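Local coordinates for mannosylglycerate hydrolase MGH1-like glycoside hydrolase domain-containing protein (Thermus thermophilus HB8, PDB 4WVA) that hydrolyses mannosylglycerate, a solute made under osmotic stress, to mannose and glycerate, and also splits glucosylglycerate to glucose and glycerate, at residues Gly18-Pro23 against Val73-Ser78; Pro29-Trp34 against Leu56-Tyr61; Phe343-Pro346 against Trp350-Pro353; Glu324-Lys329 against Val337-Pro342. All coordinates share one frame; numbering follows the deposited sequence. Where two conformers were deposited one is given.

The four contacts fall into two groups within one (alpha/alpha)6-barrel. Contacts 1 and 2 have centres about 7 Å apart. Contact 2 includes helix 48-62, on which F20 and H75 of contact 1 also pack, and both contacts reach the small antiparallel sheet in which strands 31-32 and 72-74 are neighbours; along the chain contact 2 is nested inside the loop closed by contact 1. Contacts 3 and 4, about 10 Å apart between centres, lie in the region running from helix 313-327 to helix 356-368, contact 4 closing before contact 3 opens. Centres of contacts 2 and 3 are about 28 Å apart, yet W34 CZ2 and W350 CZ2 are 4.2 Å apart, so these contacts meet at two residues that probably bind substrate.

Contact 1: residues Gly18-Pro23 against Val73-Ser78; sequences GAFTVP and VFHEQS
A single offset (parallel-displaced) stack between F20 and H75 makes this contact, joining the loop that follows helix 4-15 to the chain leaving strand 72-74. The evidence is in the rings: their centroids are 4.1 Å apart and their planes differ by 16°. The backbones stay well separated, with 9.4 Å between F20 CA and H75 CA, because the two side chains come from opposite directions and meet between the segments. The displacement is visible in the closest pair, F20 CE2 to H75 CD2 at 3.4 Å. CD2 of the imidazole sits over the centre of the phenyl ring, whereas CE2 of the phenyl lies nearer the rim of the imidazole. The overlap runs on to H75 CB, which is 3.7 Å from F20 CZ. F20 turns its ring this way with CG set between the backbone N and the carbonyl carbon (chi1 70°).

The opposite face of the imidazole is also met, V73 CG1 lying 3.4 Å above its plane toward the rim. That second layer is consistent with the inverse gamma turn centred on F74, which brings H75 close to V73 and carries a weak bond from H75 N to V73 O of 2.9 Å. Helix 48-62 packs against the stack, with C57 touching both F20 and H75, and E54 touching F20. The side chain of Q31, on strand 31-32, also packs against F20.

No hydrogen bond crosses between the segments, so their join rests on dispersion and ring overlap; if the imidazole were protonated, the stack would probably gain some cation-pi character.

Contact 2: residues Pro29-Trp34 against Leu56-Tyr61; sequences PYQWLW and LCLFDY
Q31 is the first residue of 29-34 to reach helix 48-62. Its CG lies anti to the backbone N (chi1 179°) and the chain stays extended beyond it, carrying the terminal amide over to the helix backbone. There Q31 CD is 3.9 Å from L58 CA and 4.0 Å from L58 CB, and the amide also lies beside the thiol of C57. An alanine at this position removes the arm beyond CB, and would probably leave a gap against C57 and L58 where the amide had packed. W32, next in sequence, points away from 56-61 and occupies the N-cap position of helix 33-43.

L33 then makes the apolar part of the contact. The nearest CA pair is L33 and L58, 7.0 Å apart, and the two methyls of L58 divide their partners: CD2 lies 4.3 Å from L33 CG and 4.0 Å from L33 O, while CD1 is 4.0 Å from L33 CA. All four touching residues are buried.

The contact thus packs a strand-to-helix junction on helix 48-62 within the (alpha/alpha)6-barrel fold. This junction belongs to the probable substrate site, which includes W32, L33, W34 and D35, and Q103 OE1 accepts a hydrogen bond from W34 N.

Contact 3: residues Phe343-Pro346 against Trp350-Pro353; sequences FFEP and WRGP
E345 OE2 has two partners here: R351 NE reaches it at 2.9 Å, in a salt bridge whose hydrogen bond is weak, and a water donates to it at 3.0 Å. The same water donates to F343 O at 2.9 Å and accepts from R351 NH2 at 2.8 Å, so it ties three groups together. OE2 and the water both lie at the guanidinium edge, but the carboxylate and guanidinium planes are 72° apart, which excludes a flat two-pronged pairing. A bend at CG-CD (chi3 71°) turns the R351 chain so that NE faces the carboxylate. Each charge has further mates: E345 OE1 forms salt bridges with R348 and R200, and R351 NH2 with D171.

The backbone bond is straighter. E345 N donates to R351 O at 2.8 Å with 172° at the hydrogen, and F344 CA adds a CA-H...O contact to the same oxygen at 3.4 Å. Within the long connection between helices 313-327 and 356-368 of the (alpha/alpha)6-barrel, these links draw together the two ends of a short turn that carries Y349 and W350, both probable substrate-binding residues; in this crystal W350 NE1 hydrogen-bonds a Tris molecule.

Beyond R351 the chain passes close to the F344 ring, CE1 lying 3.5 Å from G352 CA. The backbone angles of G352 call for glycine, and a CB there would also collide with E345 O. P353 packs its ring on the 343-346 backbone, CG standing 3.3 Å from P346 O, a carbonyl oxygen buried here without a hydrogen-bonding partner in the model.

Contact 4: residues Glu324-Lys329 against Val337-Pro342; sequences ERWGEK and VDPTSP
The backbones come nearest at W326 and D338, whose CA atoms are 6.2 Å apart, just where a type I turn from D338 to S341 begins, closed by a bond of 2.9 Å from S341 N to D338 O. The chain of 337-339 runs across one face of the W326 indole. D338 CA stands 3.7 Å from the centroid of the six-membered ring, 16° off its normal, and P339 CD stands 3.9 Å from that of the five-membered ring, 24° off; both are CH-pi contacts. Outside the two segments, W326 NE1 donates to E322 OE2 and F303 meets the indole edge-to-face. Replacing W326 by alanine takes away this flat surface, which would probably leave D338 and P339 without their backing and E322 without its indole N-H.

K329 extends the packing past the indole, with CB 3.8 Å from P339 CG and CG 4.0 Å from T340 CG2. The carboxylate of D338 serves the turn itself: D338 OD1 accepts from T340 OG1 at 2.8 Å and from T340 N at 3.0 Å, both donors approaching from the same face of its plane.

An Asx turn is thus superposed on the type I turn, and a tryptophan of helix 313-327 backs it, in the connection that leads on to the loop bearing W350 of the probable substrate site.

Contact 1: residues Gly18-Pro23 against Val73-Ser78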
loop_
_atom_site.group_PDB
_atom_site.type_symbol
_atom_site.label_atom_id
_atom_site.label_comp_id
_atom_site.label_asym_id
_atom_site.label_seq_id
_atom_site.Cartn_x
_atom_site.Cartn_y
_atom_site.Cartn_z
ATOM N N GLY A 18 -3.239 -27.638 32.808
ATOM C CA GLY A 18 -1.812 -27.896 32.667
ATOM C C GLY A 18 -1.250 -27.281 31.404
ATOM O O GLY A 18 -0.590 -26.247 31.443
ATOM N N ALA A 19 -1.483 -27.957 30.290
ATOM C CA ALA A 19 -0.904 -27.582 29.013
ATOM C C ALA A 19 -1.821 -26.705 28.172
ATOM O O ALA A 19 -1.382 -26.147 27.170
ATOM C CB ALA A 19 -0.567 -28.840 28.232
ATOM N N PHE A 20 -3.089 -26.598 28.552
ATOM C CA PHE A 20 -4.043 -25.763 27.825
ATOM C C PHE A 20 -5.056 -25.223 28.817
ATOM O O PHE A 20 -5.110 -25.665 29.964
ATOM C CB PHE A 20 -4.740 -26.533 26.701
ATOM C CG PHE A 20 -5.711 -27.579 27.189
ATOM C CD1 PHE A 20 -7.056 -27.292 27.337
ATOM C CD2 PHE A 20 -5.260 -28.858 27.488
ATOM C CE1 PHE A 20 -7.936 -28.252 27.833
ATOM C CE2 PHE A 20 -6.133 -29.819 27.970
ATOM C CZ PHE A 20 -7.471 -29.519 28.120
ATOM N N THR A 21 -5.814 -24.226 28.371
ATOM C CA THR A 21 -6.779 -23.540 29.196
ATOM C C THR A 21 -8.145 -23.687 28.548
ATOM O O THR A 21 -8.314 -23.428 27.351
ATOM C CB THR A 21 -6.402 -22.051 29.304
ATOM O OG1 THR A 21 -5.002 -21.935 29.597
ATOM C CG2 THR A 21 -7.222 -21.365 30.353
ATOM N N VAL A 22 -9.126 -24.166 29.296
ATOM C CA VAL A 22 -10.490 -24.167 28.776
ATOM C C VAL A 22 -11.025 -22.747 28.664
ATOM O O VAL A 22 -10.741 -21.917 29.514
ATOM C CB VAL A 22 -11.469 -25.010 29.608
ATOM C CG1 VAL A 22 -11.000 -26.447 29.649
ATOM C CG2 VAL A 22 -11.698 -24.440 31.006
ATOM N N PRO A 23 -11.796 -22.458 27.601
ATOM C CA PRO A 23 -12.371 -21.113 27.545
ATOM C C PRO A 23 -13.306 -20.780 28.700
ATOM O O PRO A 23 -13.376 -19.625 29.129
ATOM C CB PRO A 23 -13.106 -21.097 26.203
ATOM C CG PRO A 23 -12.335 -22.058 25.365
ATOM C CD PRO A 23 -11.904 -23.148 26.304
ATOM N N VAL A 73 -9.710 -29.091 19.989
ATOM C CA VAL A 73 -9.004 -30.309 20.339
ATOM C C VAL A 73 -9.741 -30.915 21.537
ATOM O O VAL A 73 -9.798 -30.312 22.627
ATOM C CB VAL A 73 -7.529 -30.067 20.711
ATOM C CG1 VAL A 73 -6.812 -31.381 20.947
ATOM C CG2 VAL A 73 -6.818 -29.294 19.613
ATOM N N PHE A 74 -10.304 -32.101 21.327
ATOM C CA PHE A 74 -11.162 -32.744 22.338
ATOM C C PHE A 74 -10.337 -33.542 23.369
ATOM O O PHE A 74 -10.499 -34.774 23.527
ATOM C CB PHE A 74 -12.218 -33.639 21.666
ATOM C CG PHE A 74 -13.226 -32.891 20.823
ATOM C CD1 PHE A 74 -14.105 -31.994 21.407
ATOM C CD2 PHE A 74 -13.322 -33.094 19.442
ATOM C CE1 PHE A 74 -15.056 -31.321 20.652
ATOM C CE2 PHE A 74 -14.267 -32.417 18.685
ATOM C CZ PHE A 74 -15.138 -31.529 19.288
ATOM N N HIS A 75 -9.464 -32.846 24.087
ATOM C CA HIS A 75 -8.710 -33.466 25.170
ATOM C C HIS A 75 -9.637 -34.176 26.160
ATOM O O HIS A 75 -10.671 -33.635 26.539
ATOM C CB HIS A 75 -7.911 -32.439 25.965
ATOM C CG HIS A 75 -6.943 -31.640 25.149
ATOM N ND1 HIS A 75 -5.748 -32.149 24.687
ATOM C CD2 HIS A 75 -7.003 -30.356 24.714
ATOM C CE1 HIS A 75 -5.100 -31.205 24.024
ATOM N NE2 HIS A 75 -5.838 -30.108 24.035
ATOM N N GLU A 76 -9.234 -35.380 26.564
ATOM C CA GLU A 76 -9.926 -36.126 27.624
ATOM C C GLU A 76 -9.652 -35.462 28.973
ATOM O O GLU A 76 -8.557 -34.931 29.195
ATOM C CB GLU A 76 -9.457 -37.590 27.661
ATOM C CG GLU A 76 -9.653 -38.342 26.345
ATOM C CD GLU A 76 -9.786 -39.859 26.499
ATOM O OE1 GLU A 76 -9.925 -40.354 27.644
ATOM O OE2 GLU A 76 -9.773 -40.564 25.460
ATOM N N GLN A 77 -10.650 -35.482 29.856
ATOM C CA GLN A 77 -10.544 -34.907 31.203
ATOM C C GLN A 77 -9.428 -35.583 31.982
ATOM O O GLN A 77 -9.292 -36.802 31.947
ATOM C CB GLN A 77 -11.879 -35.069 31.963
ATOM C CG GLN A 77 -11.966 -34.383 33.331
ATOM C CD GLN A 77 -11.920 -32.854 33.272
ATOM O OE1 GLN A 77 -10.856 -32.255 33.080
ATOM N NE2 GLN A 77 -13.075 -32.216 33.466
ATOM N N SER A 78 -8.613 -34.774 32.651
ATOM C CA SER A 78 -7.547 -35.276 33.509
ATOM C C SER A 78 -7.717 -34.707 34.904
ATOM O O SER A 78 -8.350 -33.677 35.097
ATOM C CB SER A 78 -6.186 -34.874 32.965
ATOM O OG SER A 78 -6.068 -33.474 32.941
#

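Contact 2: residues Pro29-Trp34 against Leu56-Tyr61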
loop_
_atom_site.group_PDB
_atom_site.type_symbol
_atom_site.label_atom_id
_atom_site.label_comp_id
_atom_site.label_asym_id
_atom_site.label_seq_id
_atom_site.Cartn_x
_atom_site.Cartn_y
_atom_site.Cartn_z
ATOM N N PRO A 29 -15.351 -27.214 27.546
ATOM C CA PRO A 29 -14.453 -28.049 28.360
ATOM C C PRO A 29 -13.322 -28.710 27.562
ATOM O O PRO A 29 -12.903 -29.846 27.849
ATOM C CB PRO A 29 -15.432 -29.077 28.941
ATOM C CG PRO A 29 -16.377 -29.300 27.807
ATOM C CD PRO A 29 -16.580 -27.938 27.172
ATOM N N TYR A 30 -12.797 -27.992 26.564
ATOM C CA TYR A 30 -11.783 -28.518 25.679
ATOM C C TYR A 30 -10.884 -27.348 25.310
ATOM O O TYR A 30 -11.014 -26.248 25.894
ATOM C CB TYR A 30 -12.396 -29.114 24.392
ATOM C CG TYR A 30 -13.390 -30.233 24.591
ATOM C CD1 TYR A 30 -12.962 -31.470 25.060
ATOM C CD2 TYR A 30 -14.738 -30.070 24.276
ATOM C CE1 TYR A 30 -13.862 -32.514 25.229
ATOM C CE2 TYR A 30 -15.642 -31.121 24.448
ATOM C CZ TYR A 30 -15.180 -32.333 24.932
ATOM O OH TYR A 30 -16.053 -33.411 25.110
ATOM N N GLN A 31 -9.958 -27.578 24.389
ATOM C CA GLN A 31 -9.103 -26.502 23.867
ATOM C C GLN A 31 -9.639 -25.941 22.544
ATOM O O GLN A 31 -9.866 -26.686 21.589
ATOM C CB GLN A 31 -7.668 -26.989 23.681
ATOM C CG GLN A 31 -6.716 -25.936 23.115
ATOM C CD GLN A 31 -5.235 -26.263 23.205
ATOM O OE1 GLN A 31 -4.391 -25.354 23.369
ATOM N NE2 GLN A 31 -4.887 -27.524 23.050
ATOM N N TRP A 32 -9.817 -24.620 22.501
ATOM C CA TRP A 32 -10.251 -23.926 21.282
ATOM C C TRP A 32 -9.080 -23.134 20.675
ATOM O O TRP A 32 -8.232 -22.623 21.391
ATOM C CB TRP A 32 -11.382 -22.946 21.607
ATOM C CG TRP A 32 -12.760 -23.455 21.351
ATOM C CD1 TRP A 32 -13.550 -23.137 20.292
ATOM C CD2 TRP A 32 -13.527 -24.360 22.155
ATOM N NE1 TRP A 32 -14.757 -23.753 20.386
ATOM C CE2 TRP A 32 -14.776 -24.516 21.520
ATOM C CE3 TRP A 32 -13.281 -25.057 23.339
ATOM C CZ2 TRP A 32 -15.766 -25.343 22.019
ATOM C CZ3 TRP A 32 -14.286 -25.877 23.845
ATOM C CH2 TRP A 32 -15.495 -26.018 23.185
ATOM N N LEU A 33 -9.061 -23.049 19.352
ATOM C CA LEU A 33 -7.961 -22.467 18.586
ATOM C C LEU A 33 -7.776 -20.977 18.861
ATOM O O LEU A 33 -6.721 -20.579 19.397
ATOM C CB LEU A 33 -8.195 -22.723 17.094
ATOM C CG LEU A 33 -7.073 -22.462 16.085
ATOM C CD1 LEU A 33 -7.521 -23.004 14.728
ATOM C CD2 LEU A 33 -6.681 -20.992 15.994
ATOM N N TRP A 34 -8.721 -20.119 18.477
ATOM C CA TRP A 34 -8.409 -18.686 18.661
ATOM C C TRP A 34 -8.423 -18.298 20.139
ATOM O O TRP A 34 -7.633 -17.452 20.539
ATOM C CB TRP A 34 -9.162 -17.690 17.733
ATOM C CG TRP A 34 -10.599 -17.363 18.012
ATOM C CD1 TRP A 34 -11.560 -18.140 18.631
ATOM C CD2 TRP A 34 -11.274 -16.162 17.589
ATOM N NE1 TRP A 34 -12.764 -17.477 18.622
ATOM C CE2 TRP A 34 -12.604 -16.261 17.998
ATOM C CE3 TRP A 34 -10.858 -15.006 16.893
ATOM C CZ2 TRP A 34 -13.532 -15.247 17.752
ATOM C CZ3 TRP A 34 -11.780 -14.000 16.651
ATOM C CH2 TRP A 34 -13.097 -14.129 17.073
ATOM N N LEU A 56 2.046 -24.769 22.055
ATOM C CA LEU A 56 2.644 -26.069 21.729
ATOM C C LEU A 56 1.569 -27.134 21.778
ATOM O O LEU A 56 1.502 -28.026 20.918
ATOM C CB LEU A 56 3.741 -26.440 22.724
ATOM C CG LEU A 56 5.007 -25.596 22.674
ATOM C CD1 LEU A 56 5.950 -25.964 23.814
ATOM C CD2 LEU A 56 5.681 -25.816 21.353
ATOM N N CYS A 57 0.744 -27.067 22.817
ATOM C CA CYS A 57 -0.300 -28.070 23.014
ATOM C C CYS A 57 -1.304 -28.049 21.856
ATOM O O CYS A 57 -1.670 -29.083 21.315
ATOM C CB CYS A 57 -0.989 -27.819 24.345
ATOM S SG CYS A 57 -2.271 -29.007 24.770
ATOM N N LEU A 58 -1.759 -26.847 21.483
ATOM C CA LEU A 58 -2.670 -26.685 20.362
ATOM C C LEU A 58 -2.149 -27.377 19.083
ATOM O O LEU A 58 -2.883 -28.126 18.427
ATOM C CB LEU A 58 -2.914 -25.193 20.119
ATOM C CG LEU A 58 -3.808 -24.827 18.938
ATOM C CD1 LEU A 58 -5.203 -25.392 19.068
ATOM C CD2 LEU A 58 -3.826 -23.306 18.793
ATOM N N PHE A 59 -0.885 -27.135 18.732
ATOM C CA PHE A 59 -0.324 -27.734 17.518
ATOM C C PHE A 59 -0.027 -29.211 17.683
ATOM O O PHE A 59 -0.353 -30.036 16.805
ATOM C CB PHE A 59 0.925 -26.986 17.061
ATOM C CG PHE A 59 0.612 -25.744 16.290
ATOM C CD1 PHE A 59 0.386 -25.802 14.928
ATOM C CD2 PHE A 59 0.495 -24.526 16.932
ATOM C CE1 PHE A 59 0.079 -24.665 14.209
ATOM C CE2 PHE A 59 0.198 -23.387 16.220
ATOM C CZ PHE A 59 -0.028 -23.458 14.862
ATOM N N ASP A 60 0.588 -29.562 18.808
ATOM C CA ASP A 60 1.022 -30.960 19.018
ATOM C C ASP A 60 -0.145 -31.948 19.031
ATOM O O ASP A 60 -0.042 -33.048 18.460
ATOM C CB ASP A 60 1.815 -31.080 20.321
ATOM C CG ASP A 60 3.231 -30.588 20.198
ATOM O OD1 ASP A 60 3.726 -30.456 19.075
ATOM O OD2 ASP A 60 3.860 -30.351 21.246
ATOM N N TYR A 61 -1.248 -31.562 19.659
ATOM C CA TYR A 61 -2.424 -32.435 19.740
ATOM C C TYR A 61 -3.536 -32.122 18.752
ATOM O O TYR A 61 -4.436 -32.942 18.559
ATOM C CB TYR A 61 -2.963 -32.448 21.172
ATOM C CG TYR A 61 -1.947 -33.000 22.115
ATOM C CD1 TYR A 61 -1.746 -34.373 22.212
ATOM C CD2 TYR A 61 -1.148 -32.158 22.881
ATOM C CE1 TYR A 61 -0.788 -34.893 23.058
ATOM C CE2 TYR A 61 -0.176 -32.660 23.722
ATOM C CZ TYR A 61 -0.010 -34.034 23.813
ATOM O OH TYR A 61 0.944 -34.556 24.656
#

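Contact 3: residues Phe343-Pro346 against Trp350-Pro353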
loop_
_atom_site.group_PDB
_atom_site.type_symbol
_atom_site.label_atom_id
_atom_site.label_comp_id
_atom_site.label_asym_id
_atom_site.label_seq_id
_atom_site.Cartn_x
_atom_site.Cartn_y
_atom_site.Cartn_z
ATOM N N PHE A 343 -31.208 -6.266 13.172
ATOM C CA PHE A 343 -30.792 -7.551 13.732
ATOM C C PHE A 343 -30.145 -7.455 15.109
ATOM O O PHE A 343 -29.803 -8.477 15.696
ATOM C CB PHE A 343 -29.797 -8.252 12.784
ATOM C CG PHE A 343 -30.296 -8.376 11.382
ATOM C CD1 PHE A 343 -31.419 -9.141 11.105
ATOM C CD2 PHE A 343 -29.659 -7.712 10.333
ATOM C CE1 PHE A 343 -31.904 -9.245 9.810
ATOM C CE2 PHE A 343 -30.141 -7.809 9.041
ATOM C CZ PHE A 343 -31.267 -8.576 8.780
ATOM N N PHE A 344 -29.973 -6.242 15.609
ATOM C CA PHE A 344 -29.354 -5.996 16.915
ATOM C C PHE A 344 -30.147 -6.623 18.062
ATOM O O PHE A 344 -31.356 -6.388 18.207
ATOM C CB PHE A 344 -29.199 -4.493 17.120
ATOM C CG PHE A 344 -28.563 -4.105 18.425
ATOM C CD1 PHE A 344 -27.219 -4.355 18.662
ATOM C CD2 PHE A 344 -29.288 -3.432 19.392
ATOM C CE1 PHE A 344 -26.627 -3.973 19.852
ATOM C CE2 PHE A 344 -28.710 -3.055 20.583
ATOM C CZ PHE A 344 -27.369 -3.318 20.817
ATOM N N GLU A 345 -29.465 -7.464 18.835
ATOM C CA GLU A 345 -30.021 -8.129 20.006
ATOM C C GLU A 345 -28.960 -7.975 21.085
ATOM O O GLU A 345 -27.948 -8.673 21.034
ATOM C CB GLU A 345 -30.298 -9.618 19.745
ATOM C CG GLU A 345 -31.373 -9.939 18.712
ATOM C CD GLU A 345 -31.586 -11.432 18.559
ATOM O OE1 GLU A 345 -32.210 -12.054 19.453
ATOM O OE2 GLU A 345 -31.121 -12.005 17.553
ATOM N N PRO A 346 -29.172 -7.074 22.066
ATOM C CA PRO A 346 -28.064 -6.717 22.955
ATOM C C PRO A 346 -27.556 -7.808 23.895
ATOM O O PRO A 346 -26.492 -7.624 24.486
ATOM C CB PRO A 346 -28.616 -5.540 23.767
ATOM C CG PRO A 346 -30.096 -5.692 23.691
ATOM C CD PRO A 346 -30.377 -6.273 22.354
ATOM N N TRP A 350 -23.231 -13.057 19.314
ATOM C CA TRP A 350 -22.578 -12.169 18.326
ATOM C C TRP A 350 -23.507 -11.219 17.576
ATOM O O TRP A 350 -23.129 -10.658 16.554
ATOM C CB TRP A 350 -21.760 -13.036 17.354
ATOM C CG TRP A 350 -20.577 -13.664 17.991
ATOM C CD1 TRP A 350 -20.491 -14.904 18.497
ATOM C CD2 TRP A 350 -19.296 -13.058 18.188
ATOM N NE1 TRP A 350 -19.241 -15.138 19.005
ATOM C CE2 TRP A 350 -18.482 -14.012 18.824
ATOM C CE3 TRP A 350 -18.759 -11.808 17.875
ATOM C CZ2 TRP A 350 -17.160 -13.756 19.165
ATOM C CZ3 TRP A 350 -17.446 -11.545 18.237
ATOM C CH2 TRP A 350 -16.660 -12.514 18.857
ATOM N N ARG A 351 -24.709 -10.985 18.106
ATOM C CA ARG A 351 -25.684 -10.142 17.453
ATOM C C ARG A 351 -25.864 -8.791 18.152
ATOM O O ARG A 351 -26.893 -8.149 18.002
ATOM C CB ARG A 351 -27.019 -10.907 17.363
ATOM C CG ARG A 351 -26.843 -12.263 16.700
ATOM C CD ARG A 351 -28.151 -13.005 16.543
ATOM N NE ARG A 351 -29.035 -12.435 15.537
ATOM C CZ ARG A 351 -29.040 -12.747 14.240
ATOM N NH1 ARG A 351 -28.156 -13.599 13.721
ATOM N NH2 ARG A 351 -29.959 -12.189 13.446
ATOM N N GLY A 352 -24.849 -8.339 18.892
ATOM C CA GLY A 352 -24.951 -7.065 19.620
ATOM C C GLY A 352 -24.011 -6.906 20.810
ATOM O O GLY A 352 -23.441 -5.826 21.011
ATOM N N PRO A 353 -23.861 -7.958 21.628
ATOM C CA PRO A 353 -22.970 -7.844 22.782
ATOM C C PRO A 353 -21.515 -7.434 22.472
ATOM O O PRO A 353 -21.022 -7.647 21.366
ATOM C CB PRO A 353 -23.004 -9.245 23.375
ATOM C CG PRO A 353 -24.373 -9.717 23.067
ATOM C CD PRO A 353 -24.607 -9.236 21.656
HETATM O O HOH W 1 -31.693 -10.583 14.974
#

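Contact 4: residues Glu324-Lys329 against Val337-Pro342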
loop_
_atom_site.group_PDB
_atom_site.type_symbol
_atom_site.label_atom_id
_atom_site.label_comp_id
_atom_site.label_asym_id
_atom_site.label_seq_id
_atom_site.Cartn_x
_atom_site.Cartn_y
_atom_site.Cartn_z
ATOM N N GLU A 324 -17.600 5.833 16.332
ATOM C CA GLU A 324 -18.215 6.953 17.062
ATOM C C GLU A 324 -19.747 6.906 16.927
ATOM O O GLU A 324 -20.459 7.068 17.919
ATOM C CB GLU A 324 -17.655 8.278 16.553
ATOM C CG GLU A 324 -18.237 9.508 17.253
ATOM C CD GLU A 324 -17.628 10.820 16.783
ATOM O OE1 GLU A 324 -16.416 10.842 16.449
ATOM O OE2 GLU A 324 -18.370 11.838 16.744
ATOM N N ARG A 325 -20.255 6.646 15.725
ATOM C CA ARG A 325 -21.714 6.491 15.524
ATOM C C ARG A 325 -22.313 5.410 16.409
ATOM O O ARG A 325 -23.343 5.622 17.045
ATOM C CB ARG A 325 -22.075 6.174 14.073
ATOM C CG ARG A 325 -21.797 7.290 13.108
ATOM C CD ARG A 325 -22.517 7.095 11.785
ATOM N NE ARG A 325 -22.097 8.149 10.879
ATOM C CZ ARG A 325 -21.033 8.089 10.077
ATOM N NH1 ARG A 325 -20.279 6.988 10.006
ATOM N NH2 ARG A 325 -20.740 9.134 9.317
ATOM N N TRP A 326 -21.656 4.252 16.481
ATOM C CA TRP A 326 -22.166 3.164 17.314
ATOM C C TRP A 326 -22.201 3.600 18.767
ATOM O O TRP A 326 -23.123 3.240 19.503
ATOM C CB TRP A 326 -21.353 1.876 17.132
ATOM C CG TRP A 326 -21.465 1.302 15.773
ATOM C CD1 TRP A 326 -21.945 1.925 14.646
ATOM C CD2 TRP A 326 -21.049 -0.010 15.354
ATOM N NE1 TRP A 326 -21.865 1.070 13.567
ATOM C CE2 TRP A 326 -21.323 -0.119 13.978
ATOM C CE3 TRP A 326 -20.493 -1.110 16.023
ATOM C CZ2 TRP A 326 -21.051 -1.290 13.241
ATOM C CZ3 TRP A 326 -20.247 -2.277 15.296
ATOM C CH2 TRP A 326 -20.526 -2.354 13.925
ATOM N N GLY A 327 -21.202 4.381 19.169
ATOM C CA GLY A 327 -21.129 4.965 20.502
ATOM C C GLY A 327 -22.185 6.017 20.821
ATOM O O GLY A 327 -22.384 6.341 21.985
ATOM N N GLU A 328 -22.870 6.539 19.813
ATOM C CA GLU A 328 -24.018 7.439 20.036
ATOM C C GLU A 328 -25.230 6.668 20.559
ATOM O O GLU A 328 -26.145 7.264 21.131
ATOM C CB GLU A 328 -24.424 8.152 18.740
ATOM C CG GLU A 328 -23.368 9.085 18.146
ATOM C CD GLU A 328 -23.841 9.778 16.877
ATOM O OE1 GLU A 328 -24.881 9.371 16.311
ATOM O OE2 GLU A 328 -23.187 10.739 16.422
ATOM N N LYS A 329 -25.256 5.356 20.321
ATOM C CA LYS A 329 -26.407 4.514 20.655
ATOM C C LYS A 329 -26.171 3.489 21.759
ATOM O O LYS A 329 -27.128 3.055 22.412
ATOM C CB LYS A 329 -26.899 3.801 19.397
ATOM C CG LYS A 329 -27.557 4.730 18.387
ATOM C CD LYS A 329 -28.630 5.580 19.049
ATOM C CE LYS A 329 -29.604 6.160 18.043
ATOM N NZ LYS A 329 -30.735 6.825 18.754
ATOM N N VAL A 337 -22.638 -5.879 16.595
ATOM C CA VAL A 337 -23.324 -5.395 15.403
ATOM C C VAL A 337 -23.791 -3.976 15.632
ATOM O O VAL A 337 -23.997 -3.538 16.771
ATOM C CB VAL A 337 -24.527 -6.270 14.973
ATOM C CG1 VAL A 337 -24.111 -7.712 14.761
ATOM C CG2 VAL A 337 -25.666 -6.178 15.970
ATOM N N ASP A 338 -23.915 -3.237 14.530
ATOM C CA ASP A 338 -24.393 -1.873 14.545
ATOM C C ASP A 338 -25.669 -1.808 15.403
ATOM O O ASP A 338 -26.641 -2.516 15.119
ATOM C CB ASP A 338 -24.657 -1.452 13.090
ATOM C CG ASP A 338 -25.163 -0.021 12.936
ATOM O OD1 ASP A 338 -25.548 0.639 13.919
ATOM O OD2 ASP A 338 -25.181 0.442 11.772
ATOM N N PRO A 339 -25.667 -0.964 16.450
ATOM C CA PRO A 339 -26.820 -0.932 17.348
ATOM C C PRO A 339 -28.107 -0.426 16.691
ATOM O O PRO A 339 -29.192 -0.593 17.277
ATOM C CB PRO A 339 -26.383 -0.007 18.491
ATOM C CG PRO A 339 -25.164 0.691 18.026
ATOM C CD PRO A 339 -24.551 -0.135 16.931
ATOM N N THR A 340 -27.999 0.168 15.500
ATOM C CA THR A 340 -29.193 0.554 14.729
ATOM C C THR A 340 -29.641 -0.514 13.739
ATOM O O THR A 340 -30.637 -0.312 13.039
ATOM C CB THR A 340 -28.996 1.885 13.960
ATOM O OG1 THR A 340 -27.993 1.734 12.953
ATOM C CG2 THR A 340 -28.614 2.996 14.888
ATOM N N SER A 341 -28.917 -1.631 13.645
ATOM C CA SER A 341 -29.299 -2.707 12.743
ATOM C C SER A 341 -30.624 -3.296 13.218
ATOM O O SER A 341 -30.833 -3.456 14.415
ATOM C CB SER A 341 -28.246 -3.814 12.702
ATOM O OG SER A 341 -28.711 -4.954 12.002
ATOM N N PRO A 342 -31.509 -3.651 12.277
ATOM C CA PRO A 342 -32.718 -4.382 12.675
ATOM C C PRO A 342 -32.437 -5.754 13.314
ATOM O O PRO A 342 -33.332 -6.319 13.939
ATOM C CB PRO A 342 -33.487 -4.545 11.351
ATOM C CG PRO A 342 -32.451 -4.407 10.288
ATOM C CD PRO A 342 -31.442 -3.439 10.820
#